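Local coordinates for beta-galactosidase (Trichoderma reesei, PDB 3OG2), which probably hydrolyses terminal non-reducing beta-D-galactose residues of beta-D-galactosides, as a glycosylated family 35 glycoside hydrolase, at residues A[386-391]-A[426-431]; A[397-402]-A[407-412]; A[889-894]-A[904-909]; A[915-920]-A[969-974]. All blocks are in the same frame, centred on the assembly; numbering follows the deposited sequence. Where two conformers were deposited one is given.

Contact 1: A[386-391]-A[426-431]; sequences GVYSDS and KLPTSA
The loop joining strands 379-380 and 394-400, in domain 2 of the beta-galactosidase, is fixed through Tyr388 to Lys426 and Leu427 of strand 421-427 and to Pro428 that follows them. A single backbone hydrogen bond supplies the polar part: Lys426 N donates to Tyr388 O over 2.8 Å, nearly straight at the hydrogen (167°). Its donor stands above the carbonyl plane, 46° out of it, and so does not lie on a lone pair. The rest is done by the tyrosine ring. CG stands anti to the carbonyl carbon (chi1 -66°), which lays the ring alongside the strand with its CD1-CE1 edge turned to it. Near the ring plane, Lys426 O lies 3.6 Å from Tyr388 CD1, and a little further along the same edge Pro428 CD comes to 3.8 Å from Tyr388 CE1. The proline and the tyrosine side chain cross at about a right angle. Leu427 reaches in obliquely, its CD2 4.2 Å from Tyr388 CD1 and about as far from CB. From within the loop, Val387 CG1 sits 3.7 Å above one face of the ring, offset toward its rim. Face and edge are thus both engaged, which should limit the ring's rotation. Beyond the touching residues, the chain bends through an ST turn, Thr429 OG1 accepting from Ala431 N at 2.9 Å. Tyr388 also rests on Ile396 and Pro398 of strand 394-400, while Leu427 and Pro428 lean on Phe408 of strand 406-412; Leu427 also pairs through its backbone with Leu434 in the small sheet of strands 434-436, 421-427 and 443-445.

Contact 2: A[397-402]-A[407-412]; sequences TPLLAK and FFVVRH
Val409 O is gripped twice: Thr397 N donates to it over 2.9 Å (162° at the hydrogen), and a water donates to the same Val409 O, also at 2.9 Å. That water lies 2.7 Å from Thr397 OG1, tying the threonine hydroxyl to the opposite strand. Val409 N returns a bond to Thr397 O, and two further bonds join Leu399 and Phe407, the shorter being Leu399 N to Phe407 O at 2.8 Å. Thr397-Val409 and Leu399-Phe407 are therefore hydrogen-bonded antiparallel pairs, with Pro398-Phe408 the non-hydrogen-bonded pair between them. A proline, lacking an N-H, costs this pair nothing, and Pro398 CA makes a CA-H...O contact to Phe407 O at 3.5 Å. On the face carrying Pro398 and Phe408, the phenyl ring has its CG anti to the carbonyl carbon (chi1 -57°), which brings it back over the neighbouring strand. Phe408 CE2 meets Pro398 CB at 3.8 Å and Leu400 CD2 at 4.0 Å, both obliquely, with the leucine crossing the phenylalanine at about a right angle. Replacing Phe408 with an alanine would probably leave Pro398 and Leu400 without their shared aromatic partner and open a gap over this face. The other face carries Thr397, Leu399, Phe407 and Val409, where Leu399 CB and Phe407 CB lie 4.2 Å apart. This hairpin of strands 394-400 and 406-412 is flanked by strand 379-380 on one side and strand 450-459 on the other, and helix 301-313 covers Thr397 and Val409 through Ala313, with Lys309 also touching Val409.

Contact 3: A[889-894]-A[904-909]; sequences AKLPLH and LSFVFD
Leu893 and Leu904 make the closer of the two apolar contacts that join segments 889-894 and 904-909. They reach toward each other tip to tip, Leu893 CD1 standing 3.9 Å from Leu904 CD1. Both leucines have CG anti to the carbonyl carbon (chi1 -72° in Leu893), and both extend fully beyond it, so that each presents a methyl group to the other between the two backbones. The second apolar contact pairs an aliphatic branch with an aromatic ring: Leu891 CD2 approaches Phe906 CZ to 4.2 Å, obliquely to the ring. Leu891 takes a different staggered position, CG anti to the backbone N (chi1 171°), and it is the far end of the phenylalanine, carried beyond its CB, that comes forward to meet it. All four side chains are buried.

No hydrogen bond crosses between the segments, and the backbones stand well apart, with CA atoms 10.9 Å from each other at Leu893 and Leu904 and 12.1 Å at Leu891 and Phe906. Each backbone finds its hydrogen bonds within its own sheet instead. Leu891 and Leu893 pair with Asn954 and Gly952, and Asn954 ND2 also bonds Leu891 O; on the other side, Leu904 pairs with Val943 and Ser905 with Lys976. Ile956 and Pro655 add to the apolar layer, the first touching Leu891 and Phe906, the second Leu891 and Leu893. Two sheets meeting face to face through leucine and phenylalanine side chains, with no strand shared at this point, are the mark of a beta sandwich, consistent with the galactose-binding-like second all-beta domain to which these strands belong.

Contact 4: A[915-920]-A[969-974]; sequences APYRAL and KVPGLA
Tyr917 carries this contact, lying beneath the Lys969-Val970 peptide with its hydroxyl end against Val970 and Pro971. The Lys969 carbonyl carbon sits over one face of the ring, and Lys969 O comes to 3.4 Å from Tyr917 CE1. At the far end Tyr917 OH touches Pro971 CD at 3.4 Å and Val970 CA at 3.6 Å. The valine side chain crosses the tyrosine at about a right angle, Val970 CG2 standing 4.0 Å from Tyr917 CE2 and CG1 facing the hydroxyl. Tyr917 holds CG between the backbone N and the carbonyl carbon (chi1 67°), and this sends the ring out under the 969-971 loop. A smaller residue here, such as an alanine, would probably leave the loop at Lys969 to Pro971 without its aromatic support and open a gap beneath the valine.

Next outward, Ala915 O lies in the ring plane at the edge of Tyr917. The same oxygen accepts a hydrogen bond from a water at 2.9 Å, and that water accepts in turn from Lys969 N at 3.1 Å, so one water spans the two segments beside the ring. Further out, Tyr917 packs on Leu960, its ring meets that of Tyr931, and its backbone N bonds Ser933 OG; Phe908, from strand 900-908, touches Tyr917, Ala919, Val970 and Leu973. Strand 917-923 belongs to one sheet and strand 973-977, which this loop leads into, to another, so the tyrosine bridges from one sheet to the loop that leads into the other, consistent with the border of a beta sandwich.

How the contacts relate
The four contacts form two pairs far apart in the single chain. Contacts 1 and 2 lie in domain 2, with centres about 10 Å apart; contact 2, a hairpin, is nested within the loop that contact 1 closes, and the two touch directly, Pro428 CD lying 3.7 Å from Phe408 CZ. Contacts 3 and 4, centres about 15 Å apart, come later in series. They share the sheet in which strands 900-908 and 973-977 are neighbours, with Val907 N probably bonded to Ala974 O. The pairs lie on opposite sides of the chain's centre, about 52 to 63 Å between centres, so each pair belongs to its own beta-rich region, away from the galactose-binding site.

Contact 1: A[386-391]-A[426-431]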
loop_
_atom_site.group_PDB
_atom_site.type_symbol
_atom_site.label_atom_id
_atom_site.label_comp_id
_atom_site.label_asym_id
_atom_site.label_seq_id
_atom_site.Cartn_x
_atom_site.Cartn_y
_atom_site.Cartn_z
ATOM N N GLY A 386 -5.607 36.125 -12.212
ATOM C CA GLY A 386 -6.242 37.330 -12.734
ATOM C C GLY A 386 -6.259 37.331 -14.259
ATOM O O GLY A 386 -6.511 38.402 -14.827
ATOM N N VAL A 387 -6.012 36.177 -14.908
ATOM C CA VAL A 387 -6.067 36.116 -16.365
ATOM C C VAL A 387 -7.349 35.463 -16.874
ATOM O O VAL A 387 -8.027 35.955 -17.775
ATOM C CB VAL A 387 -4.861 35.327 -16.930
ATOM C CG1 VAL A 387 -4.979 35.028 -18.412
ATOM C CG2 VAL A 387 -3.586 36.095 -16.684
ATOM N N TYR A 388 -7.699 34.342 -16.299
ATOM C CA TYR A 388 -8.916 33.591 -16.654
ATOM C C TYR A 388 -10.009 33.887 -15.647
ATOM O O TYR A 388 -11.081 33.295 -15.760
ATOM C CB TYR A 388 -8.634 32.081 -16.737
ATOM C CG TYR A 388 -7.706 31.752 -17.882
ATOM C CD1 TYR A 388 -8.228 31.650 -19.195
ATOM C CD2 TYR A 388 -6.336 31.595 -17.722
ATOM C CE1 TYR A 388 -7.402 31.372 -20.261
ATOM C CE2 TYR A 388 -5.490 31.305 -18.776
ATOM C CZ TYR A 388 -6.044 31.203 -20.041
ATOM O OH TYR A 388 -5.195 30.905 -21.070
ATOM N N SER A 389 -9.753 34.775 -14.705
ATOM C CA SER A 389 -10.788 35.309 -13.814
ATOM C C SER A 389 -10.368 36.712 -13.417
ATOM O O SER A 389 -9.163 36.998 -13.387
ATOM C CB SER A 389 -10.921 34.384 -12.607
ATOM O OG SER A 389 -11.756 34.916 -11.621
ATOM N N ASP A 390 -11.319 37.549 -13.116
ATOM C CA ASP A 390 -10.974 38.900 -12.625
ATOM C C ASP A 390 -10.412 38.772 -11.227
ATOM O O ASP A 390 -9.576 39.536 -10.756
ATOM C CB ASP A 390 -12.240 39.746 -12.673
ATOM C CG ASP A 390 -12.032 41.179 -12.280
ATOM O OD1 ASP A 390 -11.059 41.835 -12.739
ATOM O OD2 ASP A 390 -12.822 41.678 -11.472
ATOM N N SER A 391 -10.887 37.771 -10.482
ATOM C CA SER A 391 -10.429 37.418 -9.160
ATOM C C SER A 391 -8.943 37.138 -9.080
ATOM O O SER A 391 -8.510 36.289 -9.847
ATOM C CB SER A 391 -11.056 36.069 -8.731
ATOM O OG SER A 391 -12.400 36.223 -8.353
ATOM N N LYS A 426 -13.409 33.777 -17.208
ATOM C CA LYS A 426 -13.508 34.242 -18.589
ATOM C C LYS A 426 -12.668 33.248 -19.393
ATOM O O LYS A 426 -11.426 33.235 -19.245
ATOM C CB LYS A 426 -13.027 35.697 -18.743
ATOM C CG LYS A 426 -13.170 36.152 -20.175
ATOM C CD LYS A 426 -12.879 37.637 -20.374
ATOM C CE LYS A 426 -13.749 38.063 -21.561
ATOM N NZ LYS A 426 -14.710 36.988 -22.004
ATOM N N LEU A 427 -13.317 32.375 -20.187
ATOM C CA LEU A 427 -12.621 31.228 -20.777
ATOM C C LEU A 427 -12.737 31.290 -22.292
ATOM O O LEU A 427 -13.776 31.708 -22.819
ATOM C CB LEU A 427 -13.218 29.886 -20.304
ATOM C CG LEU A 427 -13.203 29.682 -18.790
ATOM C CD1 LEU A 427 -13.815 28.347 -18.396
ATOM C CD2 LEU A 427 -11.804 29.774 -18.193
ATOM N N PRO A 428 -11.705 30.862 -22.959
ATOM C CA PRO A 428 -11.769 30.760 -24.417
ATOM C C PRO A 428 -12.643 29.590 -24.839
ATOM O O PRO A 428 -12.587 28.489 -24.230
ATOM C CB PRO A 428 -10.299 30.556 -24.815
ATOM C CG PRO A 428 -9.708 29.851 -23.622
ATOM C CD PRO A 428 -10.379 30.469 -22.418
ATOM N N THR A 429 -13.450 29.819 -25.876
ATOM C CA THR A 429 -14.268 28.766 -26.434
ATOM C C THR A 429 -14.297 28.937 -27.965
ATOM O O THR A 429 -13.906 29.981 -28.462
ATOM C CB THR A 429 -15.733 28.722 -25.962
ATOM O OG1 THR A 429 -16.454 29.785 -26.588
ATOM C CG2 THR A 429 -15.865 28.948 -24.470
ATOM N N SER A 430 -14.764 27.908 -28.663
ATOM C CA SER A 430 -15.042 28.004 -30.100
ATOM C C SER A 430 -16.061 29.080 -30.442
ATOM O O SER A 430 -16.164 29.479 -31.606
ATOM C CB SER A 430 -15.595 26.682 -30.628
ATOM O OG SER A 430 -16.800 26.337 -29.902
ATOM N N ALA A 431 -16.812 29.591 -29.465
ATOM C CA ALA A 431 -17.692 30.707 -29.761
ATOM C C ALA A 431 -17.094 32.038 -29.299
ATOM O O ALA A 431 -17.829 33.022 -29.287
ATOM C CB ALA A 431 -19.055 30.409 -29.127
#

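Contact 2: A[397-402]-A[407-412]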
loop_
_atom_site.group_PDB
_atom_site.type_symbol
_atom_site.label_atom_id
_atom_site.label_comp_id
_atom_site.label_asym_id
_atom_site.label_seq_id
_atom_site.Cartn_x
_atom_site.Cartn_y
_atom_site.Cartn_z
ATOM N N THR A 397 -4.781 27.211 -13.941
ATOM C CA THR A 397 -3.830 26.694 -14.921
ATOM C C THR A 397 -4.578 26.160 -16.109
ATOM O O THR A 397 -5.395 25.265 -15.935
ATOM C CB THR A 397 -2.978 25.565 -14.302
ATOM O OG1 THR A 397 -2.351 26.050 -13.092
ATOM C CG2 THR A 397 -1.896 25.141 -15.288
ATOM N N PRO A 398 -4.332 26.696 -17.304
ATOM C CA PRO A 398 -4.990 26.223 -18.518
ATOM C C PRO A 398 -4.243 25.081 -19.173
ATOM O O PRO A 398 -3.013 25.073 -19.197
ATOM C CB PRO A 398 -4.952 27.475 -19.437
ATOM C CG PRO A 398 -3.655 28.108 -19.047
ATOM C CD PRO A 398 -3.468 27.867 -17.571
ATOM N N LEU A 399 -4.999 24.174 -19.760
ATOM C CA LEU A 399 -4.503 23.191 -20.716
ATOM C C LEU A 399 -5.297 23.485 -21.998
ATOM O O LEU A 399 -6.527 23.378 -22.057
ATOM C CB LEU A 399 -4.722 21.718 -20.327
ATOM C CG LEU A 399 -3.921 21.290 -19.091
ATOM C CD1 LEU A 399 -4.494 21.761 -17.781
ATOM C CD2 LEU A 399 -3.812 19.764 -19.062
ATOM N N LEU A 400 -4.569 23.901 -23.029
ATOM C CA LEU A 400 -5.194 24.490 -24.205
ATOM C C LEU A 400 -4.972 23.691 -25.473
ATOM O O LEU A 400 -3.894 23.130 -25.692
ATOM C CB LEU A 400 -4.612 25.902 -24.475
ATOM C CG LEU A 400 -4.802 26.929 -23.333
ATOM C CD1 LEU A 400 -4.077 28.211 -23.664
ATOM C CD2 LEU A 400 -6.293 27.179 -23.047
ATOM N N ALA A 401 -5.992 23.692 -26.330
ATOM C CA ALA A 401 -5.938 22.999 -27.616
ATOM C C ALA A 401 -6.665 23.803 -28.688
ATOM O O ALA A 401 -7.605 24.552 -28.339
ATOM C CB ALA A 401 -6.587 21.610 -27.509
ATOM N N LYS A 402 -6.280 23.681 -29.945
ATOM C CA LYS A 402 -6.948 24.447 -30.996
ATOM C C LYS A 402 -8.436 24.131 -31.059
ATOM O O LYS A 402 -9.247 25.064 -31.146
ATOM C CB LYS A 402 -6.374 24.195 -32.393
ATOM C CG LYS A 402 -7.277 24.733 -33.514
ATOM C CD LYS A 402 -6.519 25.306 -34.692
ATOM C CE LYS A 402 -7.119 25.015 -36.054
ATOM N NZ LYS A 402 -6.099 24.817 -37.125
ATOM N N PHE A 407 -9.054 22.704 -20.737
ATOM C CA PHE A 407 -9.287 22.349 -19.341
ATOM C C PHE A 407 -8.700 23.434 -18.473
ATOM O O PHE A 407 -7.624 24.001 -18.841
ATOM C CB PHE A 407 -8.609 20.995 -19.002
ATOM C CG PHE A 407 -9.147 19.844 -19.807
ATOM C CD1 PHE A 407 -8.760 19.639 -21.123
ATOM C CD2 PHE A 407 -10.103 18.968 -19.235
ATOM C CE1 PHE A 407 -9.266 18.618 -21.930
ATOM C CE2 PHE A 407 -10.586 17.917 -20.020
ATOM C CZ PHE A 407 -10.210 17.753 -21.341
ATOM N N PHE A 408 -9.304 23.781 -17.364
ATOM C CA PHE A 408 -8.792 24.860 -16.509
ATOM C C PHE A 408 -8.838 24.387 -15.076
ATOM O O PHE A 408 -9.925 24.092 -14.554
ATOM C CB PHE A 408 -9.643 26.133 -16.645
ATOM C CG PHE A 408 -9.692 26.588 -18.104
ATOM C CD1 PHE A 408 -10.635 26.074 -18.974
ATOM C CD2 PHE A 408 -8.704 27.488 -18.541
ATOM C CE1 PHE A 408 -10.614 26.450 -20.287
ATOM C CE2 PHE A 408 -8.700 27.870 -19.888
ATOM C CZ PHE A 408 -9.629 27.307 -20.740
ATOM N N VAL A 409 -7.666 24.269 -14.466
ATOM C CA VAL A 409 -7.623 23.806 -13.086
ATOM C C VAL A 409 -7.602 25.024 -12.168
ATOM O O VAL A 409 -6.673 25.862 -12.233
ATOM C CB VAL A 409 -6.384 22.901 -12.854
ATOM C CG1 VAL A 409 -6.391 22.449 -11.376
ATOM C CG2 VAL A 409 -6.398 21.755 -13.843
ATOM N N VAL A 410 -8.604 25.125 -11.319
ATOM C CA VAL A 410 -8.781 26.273 -10.437
ATOM C C VAL A 410 -8.475 25.883 -9.004
ATOM O O VAL A 410 -8.939 24.836 -8.529
ATOM C CB VAL A 410 -10.246 26.774 -10.537
ATOM C CG1 VAL A 410 -10.429 28.024 -9.683
ATOM C CG2 VAL A 410 -10.686 26.993 -11.991
ATOM N N ARG A 411 -7.668 26.693 -8.298
ATOM C CA ARG A 411 -7.390 26.450 -6.890
ATOM C C ARG A 411 -7.368 27.800 -6.185
ATOM O O ARG A 411 -7.277 28.867 -6.813
ATOM C CB ARG A 411 -6.052 25.711 -6.695
ATOM C CG ARG A 411 -4.852 26.495 -7.204
ATOM C CD ARG A 411 -3.588 25.854 -6.666
ATOM N NE ARG A 411 -2.332 26.364 -7.174
ATOM C CZ ARG A 411 -1.745 27.440 -6.643
ATOM N NH1 ARG A 411 -2.282 28.135 -5.641
ATOM N NH2 ARG A 411 -0.562 27.807 -7.160
ATOM N N HIS A 412 -7.410 27.759 -4.856
ATOM C CA HIS A 412 -7.146 29.005 -4.124
ATOM C C HIS A 412 -5.703 29.449 -4.355
ATOM O O HIS A 412 -4.769 28.645 -4.417
ATOM C CB HIS A 412 -7.358 28.779 -2.623
ATOM C CG HIS A 412 -8.795 28.534 -2.263
ATOM N ND1 HIS A 412 -9.706 29.544 -2.111
ATOM C CD2 HIS A 412 -9.479 27.383 -2.023
ATOM C CE1 HIS A 412 -10.895 29.055 -1.789
ATOM N NE2 HIS A 412 -10.769 27.732 -1.731
HETATM O O HOH W 1 -4.074 25.698 -10.991
#

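Contact 3: A[889-894]-A[904-909]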
loop_
_atom_site.group_PDB
_atom_site.type_symbol
_atom_site.label_atom_id
_atom_site.label_comp_id
_atom_site.label_asym_id
_atom_site.label_seq_id
_atom_site.Cartn_x
_atom_site.Cartn_y
_atom_site.Cartn_z
ATOM N N ALA A 889 -3.744 -20.998 21.618
ATOM C CA ALA A 889 -5.142 -21.405 21.864
ATOM C C ALA A 889 -5.807 -21.704 20.545
ATOM O O ALA A 889 -5.473 -21.073 19.527
ATOM C CB ALA A 889 -5.917 -20.349 22.635
ATOM N N LYS A 890 -6.754 -22.622 20.537
ATOM C CA LYS A 890 -7.572 -22.858 19.390
ATOM C C LYS A 890 -8.723 -21.845 19.377
ATOM O O LYS A 890 -9.382 -21.599 20.371
ATOM C CB LYS A 890 -8.160 -24.288 19.477
ATOM C CG LYS A 890 -8.937 -24.656 18.218
ATOM C CD LYS A 890 -9.544 -26.060 18.388
ATOM C CE LYS A 890 -8.668 -27.152 17.837
ATOM N NZ LYS A 890 -9.222 -28.505 18.202
ATOM N N LEU A 891 -8.946 -21.255 18.201
ATOM C CA LEU A 891 -10.011 -20.283 17.989
ATOM C C LEU A 891 -10.891 -20.808 16.878
ATOM O O LEU A 891 -10.572 -20.638 15.723
ATOM C CB LEU A 891 -9.413 -18.916 17.624
ATOM C CG LEU A 891 -10.394 -17.829 17.157
ATOM C CD1 LEU A 891 -11.431 -17.482 18.194
ATOM C CD2 LEU A 891 -9.574 -16.597 16.695
ATOM N N PRO A 892 -12.007 -21.451 17.188
ATOM C CA PRO A 892 -12.946 -21.855 16.147
ATOM C C PRO A 892 -13.709 -20.632 15.657
ATOM O O PRO A 892 -14.124 -19.824 16.475
ATOM C CB PRO A 892 -13.897 -22.826 16.849
ATOM C CG PRO A 892 -13.270 -23.086 18.156
ATOM C CD PRO A 892 -12.469 -21.856 18.522
ATOM N N LEU A 893 -13.911 -20.510 14.367
ATOM C CA LEU A 893 -14.751 -19.442 13.831
ATOM C C LEU A 893 -15.801 -20.053 12.944
ATOM O O LEU A 893 -15.512 -21.049 12.263
ATOM C CB LEU A 893 -13.943 -18.473 12.951
ATOM C CG LEU A 893 -12.984 -17.575 13.727
ATOM C CD1 LEU A 893 -12.170 -16.725 12.744
ATOM C CD2 LEU A 893 -13.723 -16.722 14.748
ATOM N N HIS A 894 -17.030 -19.575 12.932
ATOM C CA HIS A 894 -18.116 -20.090 12.103
ATOM C C HIS A 894 -18.911 -18.853 11.682
ATOM O O HIS A 894 -19.934 -18.518 12.254
ATOM C CB HIS A 894 -18.952 -21.124 12.899
ATOM C CG HIS A 894 -18.075 -22.338 13.192
ATOM N ND1 HIS A 894 -17.405 -22.536 14.407
ATOM C CD2 HIS A 894 -17.619 -23.337 12.396
ATOM C CE1 HIS A 894 -16.660 -23.600 14.364
ATOM N NE2 HIS A 894 -16.789 -24.115 13.153
ATOM N N LEU A 904 -11.722 -8.899 10.577
ATOM C CA LEU A 904 -11.413 -9.240 11.979
ATOM C C LEU A 904 -10.062 -8.710 12.383
ATOM O O LEU A 904 -9.126 -8.673 11.545
ATOM C CB LEU A 904 -11.411 -10.762 12.171
ATOM C CG LEU A 904 -12.824 -11.377 12.048
ATOM C CD1 LEU A 904 -12.693 -12.899 12.219
ATOM C CD2 LEU A 904 -13.798 -10.789 13.052
ATOM N N SER A 905 -9.905 -8.333 13.660
ATOM C CA SER A 905 -8.613 -7.859 14.111
ATOM C C SER A 905 -8.450 -8.210 15.568
ATOM O O SER A 905 -9.454 -8.473 16.253
ATOM C CB SER A 905 -8.493 -6.328 14.000
ATOM O OG SER A 905 -9.641 -5.756 14.605
ATOM N N PHE A 906 -7.238 -8.272 16.008
ATOM C CA PHE A 906 -6.884 -8.595 17.388
ATOM C C PHE A 906 -6.494 -7.315 18.100
ATOM O O PHE A 906 -5.624 -6.624 17.612
ATOM C CB PHE A 906 -5.743 -9.605 17.470
ATOM C CG PHE A 906 -6.143 -10.962 16.921
ATOM C CD1 PHE A 906 -6.124 -11.184 15.556
ATOM C CD2 PHE A 906 -6.522 -11.970 17.788
ATOM C CE1 PHE A 906 -6.520 -12.423 15.048
ATOM C CE2 PHE A 906 -6.928 -13.205 17.274
ATOM C CZ PHE A 906 -6.911 -13.423 15.915
ATOM N N VAL A 907 -7.141 -7.028 19.246
ATOM C CA VAL A 907 -6.901 -5.731 19.888
ATOM C C VAL A 907 -6.304 -5.898 21.273
ATOM O O VAL A 907 -6.956 -6.574 22.116
ATOM C CB VAL A 907 -8.178 -4.879 20.031
ATOM C CG1 VAL A 907 -7.931 -3.538 20.710
ATOM C CG2 VAL A 907 -8.734 -4.639 18.627
ATOM N N PHE A 908 -5.159 -5.312 21.531
ATOM C CA PHE A 908 -4.524 -5.308 22.828
ATOM C C PHE A 908 -4.990 -4.042 23.570
ATOM O O PHE A 908 -4.989 -2.952 22.995
ATOM C CB PHE A 908 -2.999 -5.203 22.619
ATOM C CG PHE A 908 -2.329 -6.483 22.132
ATOM C CD1 PHE A 908 -2.422 -6.901 20.805
ATOM C CD2 PHE A 908 -1.595 -7.312 22.964
ATOM C CE1 PHE A 908 -1.799 -8.079 20.362
ATOM C CE2 PHE A 908 -0.954 -8.456 22.560
ATOM C CZ PHE A 908 -1.045 -8.843 21.247
ATOM N N ASP A 909 -5.309 -4.238 24.855
ATOM C CA ASP A 909 -5.652 -3.106 25.724
ATOM C C ASP A 909 -4.381 -2.465 26.265
ATOM O O ASP A 909 -3.539 -3.177 26.820
ATOM C CB ASP A 909 -6.533 -3.633 26.861
ATOM C CG ASP A 909 -7.169 -2.692 27.830
ATOM O OD1 ASP A 909 -6.949 -1.476 27.688
ATOM O OD2 ASP A 909 -7.906 -3.143 28.738
#

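Contact 4: A[915-920]-A[969-974]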
loop_
_atom_site.group_PDB
_atom_site.type_symbol
_atom_site.label_atom_id
_atom_site.label_comp_id
_atom_site.label_asym_id
_atom_site.label_seq_id
_atom_site.Cartn_x
_atom_site.Cartn_y
_atom_site.Cartn_z
ATOM N N ALA A 915 3.645 -2.551 33.597
ATOM C CA ALA A 915 5.000 -2.971 33.255
ATOM C C ALA A 915 5.119 -3.226 31.745
ATOM O O ALA A 915 4.225 -3.738 31.062
ATOM C CB ALA A 915 5.381 -4.207 34.033
ATOM N N PRO A 916 6.275 -2.837 31.228
ATOM C CA PRO A 916 6.514 -2.927 29.794
ATOM C C PRO A 916 6.715 -4.342 29.263
ATOM O O PRO A 916 7.362 -5.180 29.920
ATOM C CB PRO A 916 7.812 -2.112 29.620
ATOM C CG PRO A 916 8.475 -2.248 30.964
ATOM C CD PRO A 916 7.397 -2.255 32.005
ATOM N N TYR A 917 6.146 -4.608 28.073
ATOM C CA TYR A 917 6.357 -5.896 27.455
ATOM C C TYR A 917 6.291 -5.753 25.922
ATOM O O TYR A 917 5.769 -4.767 25.417
ATOM C CB TYR A 917 5.339 -6.940 27.922
ATOM C CG TYR A 917 3.896 -6.711 27.510
ATOM C CD1 TYR A 917 3.068 -5.852 28.244
ATOM C CD2 TYR A 917 3.372 -7.370 26.423
ATOM C CE1 TYR A 917 1.754 -5.653 27.870
ATOM C CE2 TYR A 917 2.049 -7.174 26.053
ATOM C CZ TYR A 917 1.250 -6.333 26.763
ATOM O OH TYR A 917 -0.060 -6.172 26.378
ATOM N N ARG A 918 6.835 -6.819 25.331
ATOM C CA ARG A 918 6.755 -6.947 23.875
ATOM C C ARG A 918 5.976 -8.218 23.597
ATOM O O ARG A 918 6.135 -9.194 24.360
ATOM C CB ARG A 918 8.155 -7.012 23.229
ATOM C CG ARG A 918 8.936 -5.756 23.653
ATOM C CD ARG A 918 10.372 -5.794 23.186
ATOM N NE ARG A 918 10.610 -5.696 21.730
ATOM C CZ ARG A 918 10.837 -4.576 21.088
ATOM N NH1 ARG A 918 10.804 -3.408 21.747
ATOM N NH2 ARG A 918 11.063 -4.607 19.782
ATOM N N ALA A 919 5.136 -8.238 22.602
ATOM C CA ALA A 919 4.399 -9.461 22.285
ATOM C C ALA A 919 4.465 -9.681 20.775
ATOM O O ALA A 919 4.619 -8.733 19.966
ATOM C CB ALA A 919 2.924 -9.333 22.702
ATOM N N LEU A 920 4.391 -10.926 20.389
ATOM C CA LEU A 920 4.260 -11.340 18.997
ATOM C C LEU A 920 2.908 -12.070 18.858
ATOM O O LEU A 920 2.583 -12.895 19.703
ATOM C CB LEU A 920 5.377 -12.277 18.578
ATOM C CG LEU A 920 6.784 -11.714 18.698
ATOM C CD1 LEU A 920 7.797 -12.820 18.504
ATOM C CD2 LEU A 920 6.973 -10.649 17.601
ATOM N N LYS A 969 1.860 -8.728 31.919
ATOM C CA LYS A 969 0.694 -9.470 31.422
ATOM C C LYS A 969 0.021 -8.617 30.361
ATOM O O LYS A 969 0.218 -7.407 30.297
ATOM C CB LYS A 969 -0.264 -9.786 32.574
ATOM C CG LYS A 969 -0.941 -8.560 33.157
ATOM C CD LYS A 969 -1.789 -8.963 34.358
ATOM C CE LYS A 969 -0.953 -9.495 35.492
ATOM N NZ LYS A 969 -0.116 -8.451 36.168
ATOM N N VAL A 970 -0.772 -9.266 29.550
ATOM C CA VAL A 970 -1.612 -8.581 28.582
ATOM C C VAL A 970 -2.854 -8.084 29.314
ATOM O O VAL A 970 -3.603 -8.912 29.842
ATOM C CB VAL A 970 -1.995 -9.495 27.413
ATOM C CG1 VAL A 970 -2.899 -8.725 26.428
ATOM C CG2 VAL A 970 -0.763 -10.012 26.702
ATOM N N PRO A 971 -3.090 -6.790 29.419
ATOM C CA PRO A 971 -4.255 -6.315 30.225
ATOM C C PRO A 971 -5.588 -6.713 29.617
ATOM O O PRO A 971 -6.586 -6.904 30.337
ATOM C CB PRO A 971 -4.079 -4.797 30.231
ATOM C CG PRO A 971 -2.643 -4.579 29.879
ATOM C CD PRO A 971 -2.318 -5.671 28.862
ATOM N N GLY A 972 -5.674 -6.821 28.286
ATOM C CA GLY A 972 -6.936 -7.225 27.657
ATOM C C GLY A 972 -6.570 -7.574 26.224
ATOM O O GLY A 972 -5.635 -6.993 25.650
ATOM N N LEU A 973 -7.290 -8.553 25.679
ATOM C CA LEU A 973 -7.019 -9.009 24.317
ATOM C C LEU A 973 -8.362 -9.465 23.751
ATOM O O LEU A 973 -9.026 -10.302 24.372
ATOM C CB LEU A 973 -6.005 -10.139 24.339
ATOM C CG LEU A 973 -5.639 -10.710 22.964
ATOM C CD1 LEU A 973 -4.935 -9.642 22.142
ATOM C CD2 LEU A 973 -4.785 -11.954 23.169
ATOM N N ALA A 974 -8.813 -8.874 22.641
ATOM C CA ALA A 974 -10.128 -9.155 22.155
ATOM C C ALA A 974 -10.096 -9.253 20.641
ATOM O O ALA A 974 -9.271 -8.636 19.984
ATOM C CB ALA A 974 -11.077 -8.047 22.611
HETATM O O HOH W 2 2.168 -5.626 31.917
#